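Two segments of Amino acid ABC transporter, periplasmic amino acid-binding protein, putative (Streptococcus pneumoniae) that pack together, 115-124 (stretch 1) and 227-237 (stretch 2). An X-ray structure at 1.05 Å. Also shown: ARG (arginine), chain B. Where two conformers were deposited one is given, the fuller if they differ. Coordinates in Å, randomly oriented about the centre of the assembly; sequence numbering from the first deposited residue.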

ATOM      1  N   ARG A 115       9.259 -12.255  -1.703  1.00 17.09           N
ATOM      2  CA  ARG A 115       8.115 -12.468  -0.840  1.00 14.81           C
ATOM      3  C   ARG A 115       7.371 -13.780  -1.140  1.00 16.16           C
ATOM      4  O   ARG A 115       6.888 -14.431  -0.213  1.00 17.38           O
ATOM      5  CB  ARG A 115       7.171 -11.270  -0.923  1.00 13.22           C
ATOM      6  CG  ARG A 115       7.718  -9.993  -0.240  1.00 12.25           C
ATOM      7  CD  ARG A 115       6.853  -8.776  -0.589  1.00 11.73           C
ATOM      8  NE  ARG A 115       7.353  -7.543   0.030  1.00 10.37           N
ATOM      9  CZ  ARG A 115       6.767  -6.370  -0.088  1.00  9.05           C
ATOM     10  NH1 ARG A 115       5.689  -6.238  -0.861  1.00  8.81           N
ATOM     11  NH2 ARG A 115       7.279  -5.305   0.557  1.00 10.44           N
ATOM     12  N   SER A 116       7.294 -14.151  -2.418  1.00 16.12           N
ATOM     13  CA  SER A 116       6.559 -15.357  -2.834  1.00 17.68           C
ATOM     14  C   SER A 116       7.192 -16.630  -2.323  1.00 19.81           C
ATOM     15  O   SER A 116       6.540 -17.666  -2.279  1.00 21.54           O
ATOM     16  CB  SER A 116       6.434 -15.429  -4.349  1.00 20.54           C
ATOM     17  OG  SER A 116       5.501 -14.480  -4.812  1.00 21.71           O
ATOM     18  N   LYS A 117       8.455 -16.560  -1.925  1.00 18.27           N
ATOM     19  CA  LYS A 117       9.146 -17.726  -1.369  1.00 20.79           C
ATOM     20  C   LYS A 117       8.704 -18.009   0.066  1.00 20.96           C
ATOM     21  O   LYS A 117       8.863 -19.128   0.563  1.00 25.09           O
ATOM     22  CB  LYS A 117      10.651 -17.496  -1.374  1.00 23.97           C
ATOM     23  CG  LYS A 117      11.278 -17.518  -2.754  1.00 29.40           C
ATOM     24  CD  LYS A 117      11.462 -18.937  -3.248  1.00 35.79           C
ATOM     25  CE  LYS A 117      12.425 -19.712  -2.348  1.00 38.93           C
ATOM     26  NZ  LYS A 117      12.794 -21.054  -2.907  1.00 40.83           N
ATOM     27  N   VAL A 118       8.178 -16.991   0.735  1.00 19.15           N
ATOM     28  CA  VAL A 118       7.881 -17.076   2.159  1.00 20.39           C
ATOM     29  C   VAL A 118       6.375 -17.045   2.400  1.00 18.14           C
ATOM     30  O   VAL A 118       5.901 -17.624   3.378  1.00 20.00           O
ATOM     31  CB  VAL A 118       8.541 -15.901   2.930  1.00 30.01           C
ATOM     32  CG1 VAL A 118       8.091 -15.858   4.383  1.00 27.58           C
ATOM     33  CG2 VAL A 118      10.059 -16.003   2.848  1.00 33.32           C
ATOM     34  N   PHE A 119       5.635 -16.395   1.494  1.00 15.80           N
ATOM     35  CA  PHE A 119       4.181 -16.235   1.603  1.00 14.34           C
ATOM     36  C   PHE A 119       3.416 -16.861   0.444  1.00 14.48           C
ATOM     37  O   PHE A 119       3.913 -16.919  -0.683  1.00 18.42           O
ATOM     38  CB  PHE A 119       3.812 -14.732   1.683  1.00 13.59           C
ATOM     39  CG  PHE A 119       4.436 -14.034   2.864  1.00 13.54           C
ATOM     40  CD1 PHE A 119       3.889 -14.185   4.139  1.00 14.67           C
ATOM     41  CD2 PHE A 119       5.575 -13.275   2.719  1.00 14.92           C
ATOM     42  CE1 PHE A 119       4.490 -13.579   5.259  1.00 14.89           C
ATOM     43  CE2 PHE A 119       6.172 -12.674   3.819  1.00 15.16           C
ATOM     44  CZ  PHE A 119       5.632 -12.822   5.092  1.00 14.50           C
ATOM     45  N   ASP A 120       2.204 -17.320   0.729  1.00 15.17           N
ATOM     46  CA  ASP A 120       1.196 -17.540  -0.303  1.00 15.22           C
ATOM     47  C   ASP A 120       0.650 -16.137  -0.618  1.00 12.50           C
ATOM     48  O   ASP A 120       0.451 -15.296   0.288  1.00 13.88           O
ATOM     49  CB  ASP A 120       0.028 -18.411   0.214  1.00 19.87           C
ATOM     50  CG  ASP A 120       0.206 -19.911  -0.022  1.00 22.21           C
ATOM     51  OD1 ASP A 120       1.335 -20.364  -0.348  1.00 22.99           O
ATOM     52  OD2 ASP A 120      -0.823 -20.634   0.157  1.00 24.92           O
ATOM     53  N   PHE A 121       0.362 -15.900  -1.895  1.00 12.04           N
ATOM     54  CA  PHE A 121      -0.343 -14.704  -2.288  1.00 10.56           C
ATOM     55  C   PHE A 121      -1.640 -15.060  -2.974  1.00  9.81           C
ATOM     56  O   PHE A 121      -1.724 -16.021  -3.744  1.00 11.88           O
ATOM     57  CB  PHE A 121       0.478 -13.859  -3.275  1.00 11.22           C
ATOM     58  CG  PHE A 121       1.541 -13.006  -2.629  1.00 10.51           C
ATOM     59  CD1 PHE A 121       1.172 -11.855  -1.982  1.00 11.25           C
ATOM     60  CD2 PHE A 121       2.880 -13.337  -2.693  1.00 12.80           C
ATOM     61  CE1 PHE A 121       2.136 -11.016  -1.417  1.00 12.18           C
ATOM     62  CE2 PHE A 121       3.849 -12.503  -2.110  1.00 14.19           C
ATOM     63  CZ  PHE A 121       3.467 -11.347  -1.478  1.00 13.45           C
ATOM     64  N   SER A 122      -2.648 -14.249  -2.742  1.00  9.41           N
ATOM     65  CA  SER A 122      -3.839 -14.298  -3.567  1.00  9.94           C
ATOM     66  C   SER A 122      -3.519 -13.971  -5.011  1.00  9.18           C
ATOM     67  O   SER A 122      -2.425 -13.452  -5.345  1.00  9.77           O
ATOM     68  CB  SER A 122      -4.883 -13.297  -3.065  1.00 10.11           C
ATOM     69  OG  SER A 122      -4.516 -11.960  -3.355  1.00  9.04           O
ATOM     70  N   THR A 123      -4.483 -14.234  -5.882  1.00  9.70           N
ATOM     71  CA  THR A 123      -4.460 -13.655  -7.205  1.00  9.85           C
ATOM     72  C   THR A 123      -4.369 -12.111  -7.058  1.00  9.66           C
ATOM     73  O   THR A 123      -4.835 -11.538  -6.073  1.00 10.10           O
ATOM     74  CB  THR A 123      -5.721 -14.072  -7.945  1.00 10.32           C
ATOM     75  OG1 THR A 123      -5.553 -13.875  -9.347  1.00 12.06           O
ATOM     76  CG2 THR A 123      -6.917 -13.295  -7.507  1.00 11.18           C
ATOM     77  N   PRO A 124      -3.762 -11.418  -8.024  1.00 10.63           N
ATOM     78  CA  PRO A 124      -3.610  -9.972  -7.840  1.00 11.35           C
ATOM     79  C   PRO A 124      -4.934  -9.237  -7.920  1.00 10.16           C
ATOM     80  O   PRO A 124      -5.860  -9.660  -8.671  1.00 12.60           O
ATOM     81  CB  PRO A 124      -2.737  -9.544  -9.027  1.00 16.47           C
ATOM     82  CG  PRO A 124      -2.107 -10.782  -9.537  1.00 18.67           C
ATOM     83  CD  PRO A 124      -2.935 -11.949  -9.122  1.00 13.53           C
TER
HETATM   84  N   ARG B 301       3.302  -1.727  -2.486  1.00  7.22           N
HETATM   85  CA  ARG B 301       4.479  -1.478  -1.612  1.00  7.21           C
HETATM   86  C   ARG B 301       5.021  -2.778  -1.023  1.00  6.85           C
HETATM   87  O   ARG B 301       4.289  -3.789  -0.998  1.00  7.83           O
HETATM   88  CB  ARG B 301       4.163  -0.441  -0.551  1.00  7.22           C
HETATM   89  CG  ARG B 301       2.946  -0.798   0.306  1.00  7.27           C
HETATM   90  CD  ARG B 301       2.827   0.094   1.525  1.00  6.76           C
HETATM   91  NE  ARG B 301       1.519  -0.068   2.132  1.00  7.20           N
HETATM   92  CZ  ARG B 301       1.109   0.542   3.225  1.00  6.86           C
HETATM   93  NH1 ARG B 301      -0.110   0.304   3.697  1.00  7.89           N
HETATM   94  NH2 ARG B 301       1.920   1.387   3.859  1.00  7.69           N
HETATM   95  OXT ARG B 301       6.198  -2.742  -0.534  1.00  7.84           O
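Stretch 2 227-237: YAVAMKKDSKE

The contact between the two stretches is anchored by a short antiparallel pairing of backbones centred on Asp120 and Met231. Asp120 N donates to Met231 O at 2.9 Å, and Met231 N returns the bond to Asp120 O, also at 2.9 Å, which makes these residues a hydrogen-bonded pair with a CA-CA separation of 5.2 Å. One residue further along stretch 1, Phe121 faces Ala230 as a non-hydrogen-bonded pair, their CA atoms 4.7 Å apart. Past this pair, Ser122 N donates to Val229 O at 2.9 Å, while Val229 N donates to the side chain, Ser122 OG, at 2.9 Å. The p rotamer of Ser122 places this hydroxyl, which in turn donates to Thr123 O (OG to O, 2.8 Å).

At the other end, stretch 2 turns out of the strand and wraps around the carboxylate of Asp120. Ser235 N donates to Asp120 OD2 at 3.1 Å, and Asp234 N makes a weak bond to Asp120 OD1 at 3.2 Å, so a single side chain holds consecutive amides just before the helix that starts at Lys236. A water donates to both Asp120 OD1 and Asp234 OD1, at 2.7 Å each. Lys233 leaves sideways, yet its extended end reaches back to stretch 1, where NZ donates to Ser116 O at 2.6 Å and weakly to Phe119 O at 3.5 Å. Its backbone is linked by a second water, which accepts from Lys233 N (3.0 Å) and donates to Val118 O (2.6 Å).

The strand segments around Asp120 and Met231 run in broadly opposite directions, at 134° between their N-to-C axes, with a closest approach of 4.5 Å. Their extended backbones also bring CA-H groups against carbonyls: Phe121 CA lies 3.3 Å from Val229 O, and Ala230 CA 3.5 Å from Asp120 O.

Side chains pack on both faces of the pairing. Phe121 and Ala230 share one face, with Phe121 CE1 3.8 Å from Ala230 CB; the same ring meets Ala228, CD1 to CB, at 3.7 Å. On the other face Asp120 CB rests 3.4 Å from Met231 CG, while the end of the methionine comes nearer to stretch 1, its CE 3.9 Å from Ser122 N. In all, 686 Å² is buried between the stretches. At the margin, Arg115 does not touch stretch 2; its guanidinium instead grips the bound arginine, NH1 to O at 2.8 Å and NH2 to OXT at 3.0 Å.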

ATOM      1  N   TYR A 227      -0.664  -5.734  -6.588  1.00  8.86           N
ATOM      2  CA  TYR A 227      -1.022  -5.927  -5.204  1.00  8.37           C
ATOM      3  C   TYR A 227      -1.785  -7.253  -5.028  1.00  8.89           C
ATOM      4  O   TYR A 227      -2.582  -7.640  -5.881  1.00  9.55           O
ATOM      5  CB  TYR A 227      -1.948  -4.823  -4.694  1.00  9.96           C
ATOM      6  CG  TYR A 227      -1.402  -3.440  -4.590  1.00  9.41           C
ATOM      7  CD1 TYR A 227      -0.071  -3.145  -4.834  1.00 10.60           C
ATOM      8  CD2 TYR A 227      -2.272  -2.406  -4.237  1.00 10.26           C
ATOM      9  CE1 TYR A 227       0.396  -1.811  -4.716  1.00  9.80           C
ATOM     10  CE2 TYR A 227      -1.829  -1.103  -4.126  1.00 10.67           C
ATOM     11  CZ  TYR A 227      -0.506  -0.813  -4.372  1.00  9.31           C
ATOM     12  OH  TYR A 227      -0.105   0.508  -4.223  1.00 11.19           O
ATOM     13  N   ALA A 228      -1.522  -7.904  -3.894  1.00  8.66           N
ATOM     14  CA  ALA A 228      -2.171  -9.158  -3.562  1.00  9.14           C
ATOM     15  C   ALA A 228      -2.275  -9.277  -2.047  1.00  8.78           C
ATOM     16  O   ALA A 228      -1.600  -8.545  -1.288  1.00  8.38           O
ATOM     17  CB  ALA A 228      -1.404 -10.315  -4.167  1.00 10.15           C
ATOM     18  N   VAL A 229      -3.128 -10.184  -1.591  1.00  9.18           N
ATOM     19  CA  VAL A 229      -3.246 -10.496  -0.177  1.00  9.05           C
ATOM     20  C   VAL A 229      -2.203 -11.541   0.188  1.00  9.22           C
ATOM     21  O   VAL A 229      -2.087 -12.559  -0.493  1.00  9.76           O
ATOM     22  CB  VAL A 229      -4.645 -11.035   0.106  1.00  9.54           C
ATOM     23  CG1 VAL A 229      -4.770 -11.520   1.557  1.00 10.12           C
ATOM     24  CG2 VAL A 229      -5.710 -10.010  -0.275  1.00  9.84           C
ATOM     25  N   ALA A 230      -1.433 -11.273   1.249  1.00  8.89           N
ATOM     26  CA  ALA A 230      -0.413 -12.251   1.681  1.00  9.25           C
ATOM     27  C   ALA A 230      -0.930 -13.078   2.822  1.00  9.67           C
ATOM     28  O   ALA A 230      -1.662 -12.594   3.709  1.00  9.74           O
ATOM     29  CB  ALA A 230       0.867 -11.533   2.120  1.00 10.36           C
ATOM     30  N   MET A 231      -0.526 -14.333   2.822  1.00 10.32           N
ATOM     31  CA  MET A 231      -0.899 -15.260   3.877  1.00 12.13           C
ATOM     32  C   MET A 231       0.240 -16.268   4.066  1.00 11.50           C
ATOM     33  O   MET A 231       1.193 -16.298   3.287  1.00 12.93           O
ATOM     34  CB  MET A 231      -2.228 -15.946   3.547  1.00 13.40           C
ATOM     35  CG  MET A 231      -2.163 -16.847   2.362  1.00 14.11           C
ATOM     36  SD  MET A 231      -3.787 -17.141   1.611  1.00 16.08           S
ATOM     37  CE  MET A 231      -3.959 -15.650   0.620  1.00 18.43           C
ATOM     38  N   LYS A 232       0.152 -17.049   5.130  1.00 12.45           N
ATOM     39  CA  LYS A 232       1.181 -18.046   5.372  1.00 14.45           C
ATOM     40  C   LYS A 232       1.231 -19.065   4.250  1.00 14.47           C
ATOM     41  O   LYS A 232       0.215 -19.393   3.617  1.00 14.32           O
ATOM     42  CB  LYS A 232       1.011 -18.718   6.727  1.00 19.26           C
ATOM     43  CG  LYS A 232       1.716 -17.967   7.857  1.00 24.88           C
ATOM     44  CD  LYS A 232       1.457 -18.635   9.204  1.00 30.46           C
ATOM     45  CE  LYS A 232       2.052 -20.033   9.246  1.00 37.38           C
ATOM     46  NZ  LYS A 232       3.541 -19.989   9.067  1.00 39.52           N
ATOM     47  N   LYS A 233       2.436 -19.584   4.028  1.00 18.31           N
ATOM     48  CA  LYS A 233       2.685 -20.559   2.985  0.52 22.04           C
ATOM     49  C   LYS A 233       1.780 -21.752   3.202  1.00 22.28           C
ATOM     50  O   LYS A 233       1.489 -22.118   4.342  1.00 20.71           O
ATOM     51  CB  LYS A 233       4.148 -21.017   3.037  0.52 25.35           C
ATOM     52  CG  LYS A 233       4.666 -21.621   1.743  0.52 26.92           C
ATOM     53  CD  LYS A 233       4.686 -20.559   0.672  0.52 25.46           C
ATOM     54  CE  LYS A 233       5.430 -21.002  -0.570  0.52 25.71           C
ATOM     55  NZ  LYS A 233       5.431 -19.897  -1.577  0.52 22.96           N
ATOM     56  N   ASP A 234       1.335 -22.367   2.116  1.00 21.95           N
ATOM     57  CA  ASP A 234       0.492 -23.557   2.196  1.00 22.40           C
ATOM     58  C   ASP A 234      -0.832 -23.353   2.960  1.00 21.33           C
ATOM     59  O   ASP A 234      -1.166 -24.114   3.863  1.00 23.35           O
ATOM     60  CB  ASP A 234       1.274 -24.733   2.795  1.00 28.98           C
ATOM     61  CG  ASP A 234       2.615 -24.952   2.110  1.00 39.45           C
ATOM     62  OD1 ASP A 234       2.759 -24.546   0.935  1.00 42.28           O
ATOM     63  OD2 ASP A 234       3.526 -25.534   2.743  1.00 45.30           O
ATOM     64  N   SER A 235      -1.575 -22.322   2.589  1.00 15.81           N
ATOM     65  CA  SER A 235      -2.900 -22.066   3.147  1.00 12.69           C
ATOM     66  C   SER A 235      -3.902 -22.152   2.012  1.00 11.60           C
ATOM     67  O   SER A 235      -4.572 -21.172   1.688  1.00 12.53           O
ATOM     68  CB  SER A 235      -2.924 -20.680   3.772  1.00 14.61           C
ATOM     69  OG  SER A 235      -1.910 -20.534   4.738  1.00 16.66           O
ATOM     70  N   LYS A 236      -4.011 -23.329   1.403  1.00 12.34           N
ATOM     71  CA  LYS A 236      -4.757 -23.442   0.162  1.00 12.17           C
ATOM     72  C   LYS A 236      -6.210 -23.042   0.285  1.00 11.36           C
ATOM     73  O   LYS A 236      -6.734 -22.329  -0.580  1.00 10.79           O
ATOM     74  CB  LYS A 236      -4.679 -24.867  -0.365  1.00 14.80           C
ATOM     75  CG  LYS A 236      -5.469 -25.048  -1.663  1.00 15.30           C
ATOM     76  CD  LYS A 236      -5.335 -26.436  -2.190  1.00 17.56           C
ATOM     77  CE  LYS A 236      -6.077 -26.616  -3.507  1.00 18.40           C
ATOM     78  NZ  LYS A 236      -5.844 -27.976  -4.109  1.00 23.42           N
ATOM     79  N   GLU A 237      -6.883 -23.529   1.332  1.00 11.62           N
ATOM     80  CA  GLU A 237      -8.303 -23.206   1.445  1.00 11.26           C
ATOM     81  C   GLU A 237      -8.561 -21.737   1.784  1.00 11.32           C
ATOM     82  O   GLU A 237      -9.580 -21.163   1.340  1.00 11.63           O
ATOM     83  CB  GLU A 237      -9.021 -24.146   2.411  1.00 12.54           C
ATOM     84  CG  GLU A 237      -9.093 -25.541   1.852  1.00 14.67           C
ATOM     85  CD  GLU A 237      -9.772 -26.526   2.771  1.00 18.25           C
ATOM     86  OE1 GLU A 237     -10.032 -26.166   3.964  1.00 20.92           O
ATOM     87  OE2 GLU A 237      -9.977 -27.653   2.278  1.00 16.94           O
TER
HETATM   88  O   HOH W   1       4.468 -17.996   5.508  1.00 28.04           O
HETATM   89  O   HOH W   2       1.453 -23.013  -0.925  1.00 47.57           O